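Local coordinates for YopX protein domain-containing protein (Enterococcus faecalis, PDB 2OX7), which is of unknown function but belongs to the YopX protein family, and is built mainly of antiparallel beta-sheet, at residues M31-T36 / Y54-N59. Numbering follows the deposited sequence.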
loop_
_atom_site.group_PDB
_atom_site.type_symbol
_atom_site.label_atom_id
_atom_site.label_comp_id
_atom_site.label_asym_id
_atom_site.label_seq_id
_atom_site.Cartn_x
_atom_site.Cartn_y
_atom_site.Cartn_z
HETATM N N MSE A 31 5.974 3.182 -28.327
HETATM C CA MSE A 31 6.219 4.584 -28.636
HETATM C C MSE A 31 6.876 4.692 -30.005
HETATM O O MSE A 31 7.942 4.108 -30.242
HETATM C CB MSE A 31 7.092 5.254 -27.597
HETATM C CG MSE A 31 7.206 6.736 -27.808
HETATM SE SE MSE A 31 8.335 7.596 -26.493
HETATM C CE MSE A 31 9.853 6.364 -26.462
ATOM N N ILE A 32 6.218 5.426 -30.894
ATOM C CA ILE A 32 6.675 5.529 -32.280
ATOM C C ILE A 32 7.082 6.955 -32.649
ATOM O O ILE A 32 7.724 7.177 -33.682
ATOM C CB ILE A 32 5.656 4.918 -33.281
ATOM C CG1 ILE A 32 4.295 5.636 -33.209
ATOM C CG2 ILE A 32 5.534 3.398 -33.054
ATOM C CD1 ILE A 32 3.327 5.294 -34.379
ATOM N N ALA A 33 6.732 7.918 -31.795
ATOM C CA ALA A 33 7.140 9.308 -32.003
ATOM C C ALA A 33 7.267 10.054 -30.692
ATOM O O ALA A 33 6.755 9.618 -29.655
ATOM C CB ALA A 33 6.151 10.040 -32.937
ATOM N N ILE A 34 7.945 11.189 -30.758
ATOM C CA ILE A 34 8.005 12.097 -29.638
ATOM C C ILE A 34 7.929 13.536 -30.127
ATOM O O ILE A 34 8.640 13.931 -31.063
ATOM C CB ILE A 34 9.255 11.810 -28.748
ATOM C CG1 ILE A 34 9.198 12.596 -27.441
ATOM C CG2 ILE A 34 10.573 12.027 -29.510
ATOM C CD1 ILE A 34 10.196 12.069 -26.405
ATOM N N ILE A 35 7.029 14.293 -29.522
ATOM C CA ILE A 35 6.976 15.737 -29.717
ATOM C C ILE A 35 7.681 16.420 -28.551
ATOM O O ILE A 35 7.268 16.264 -27.388
ATOM C CB ILE A 35 5.517 16.228 -29.798
ATOM C CG1 ILE A 35 4.814 15.585 -31.008
ATOM C CG2 ILE A 35 5.481 17.754 -29.858
ATOM C CD1 ILE A 35 3.331 15.909 -31.149
ATOM N N THR A 36 8.737 17.170 -28.853
ATOM C CA THR A 36 9.458 17.898 -27.821
ATOM C C THR A 36 8.991 19.351 -27.670
ATOM O O THR A 36 9.082 19.913 -26.570
ATOM C CB THR A 36 10.992 17.811 -28.007
ATOM O OG1 THR A 36 11.330 18.115 -29.366
ATOM C CG2 THR A 36 11.481 16.413 -27.705
ATOM N N TYR A 54 10.713 17.337 -32.836
ATOM C CA TYR A 54 10.137 16.007 -32.781
ATOM C C TYR A 54 11.140 14.962 -33.236
ATOM O O TYR A 54 12.231 15.289 -33.730
ATOM C CB TYR A 54 8.868 15.936 -33.646
ATOM C CG TYR A 54 9.140 15.864 -35.144
ATOM C CD1 TYR A 54 9.089 14.646 -35.819
ATOM C CD2 TYR A 54 9.462 17.011 -35.877
ATOM C CE1 TYR A 54 9.345 14.562 -37.199
ATOM C CE2 TYR A 54 9.722 16.938 -37.267
ATOM C CZ TYR A 54 9.662 15.704 -37.909
ATOM O OH TYR A 54 9.918 15.602 -39.268
ATOM N N ASP A 55 10.759 13.698 -33.078
ATOM C CA ASP A 55 11.489 12.587 -33.666
ATOM C C ASP A 55 10.547 11.408 -33.839
ATOM O O ASP A 55 9.541 11.307 -33.133
ATOM C CB ASP A 55 12.681 12.188 -32.802
ATOM C CG ASP A 55 13.790 11.536 -33.610
ATOM O OD1 ASP A 55 13.560 11.257 -34.811
ATOM O OD2 ASP A 55 14.893 11.300 -33.058
ATOM N N THR A 56 10.847 10.521 -34.779
ATOM C CA THR A 56 9.989 9.343 -34.968
ATOM C C THR A 56 10.811 8.069 -35.086
ATOM O O THR A 56 12.030 8.122 -35.261
ATOM C CB THR A 56 8.972 9.467 -36.161
ATOM O OG1 THR A 56 9.527 8.878 -37.351
ATOM C CG2 THR A 56 8.558 10.921 -36.427
ATOM N N THR A 57 10.142 6.928 -34.984
ATOM C CA THR A 57 10.826 5.643 -34.957
ATOM C C THR A 57 11.299 5.203 -36.348
ATOM O O THR A 57 12.075 4.245 -36.474
ATOM C CB THR A 57 9.932 4.553 -34.332
ATOM O OG1 THR A 57 10.729 3.404 -34.017
ATOM C CG2 THR A 57 8.788 4.167 -35.274
ATOM N N PHE A 58 10.807 5.903 -37.375
ATOM C CA PHE A 58 11.219 5.700 -38.767
ATOM C C PHE A 58 12.741 5.757 -38.865
ATOM O O PHE A 58 13.366 4.878 -39.463
ATOM C CB PHE A 58 10.608 6.790 -39.655
ATOM C CG PHE A 58 10.154 6.301 -41.017
ATOM C CD1 PHE A 58 8.794 6.194 -41.308
ATOM C CD2 PHE A 58 11.080 5.964 -42.004
ATOM C CE1 PHE A 58 8.360 5.746 -42.556
ATOM C CE2 PHE A 58 10.661 5.512 -43.249
ATOM C CZ PHE A 58 9.295 5.407 -43.529
ATOM N N ASN A 59 13.324 6.773 -38.220
ATOM C CA ASN A 59 14.747 7.093 -38.333
ATOM C C ASN A 59 15.669 6.180 -37.525
ATOM O O ASN A 59 16.884 6.416 -37.465
ATOM C CB ASN A 59 14.995 8.543 -37.899
ATOM C CG ASN A 59 13.942 9.499 -38.413
ATOM O OD1 ASN A 59 13.954 9.897 -39.581
ATOM N ND2 ASN A 59 13.027 9.885 -37.536
#
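Ile34 and Asp55 face each other as the hydrogen-bonded pair of an antiparallel strand pairing. Ile34 N donates to Asp55 O at 2.9 Å, a fairly straight bond (162° at the hydrogen), and Asp55 N returns one to Ile34 O. Beside them Ile34 CG2 lies 3.9 Å from Asp55 CB. With CG anti to the backbone N (chi1 -154°), the carboxylate leads away from Ile34; its OD2 accepts from Trp60 NE1 and also bonds Tyr65 OH, while OD1 takes a weak bond from Thr56 N. Ala33 with Thr56 and Ile35 with Tyr54 form the flanking non-hydrogen-bonded pairs, and Ala33 CA sits 3.3 Å from Asp55 O in a CA-H...O contact. Further along, Thr57 N donates to Ile32 O at 2.8 Å, and the Thr57 methyl CG2 rests 3.8 Å from Ile32 CB. The chain then turns: Thr56 OG1 accepts from Phe58 N in an ST turn, and Asn59 ND2 binds Thr56 O from above the carbonyl plane. Tyr54 OH and Thr56 OG1 both hydrogen-bond Ser47 of the second subunit. Across 31-36, Ile32 and Ala33 face Leu24 in a classic beta bulge, within a three-stranded antiparallel sheet whose 31-41 and 46-56 strands form a beta hairpin.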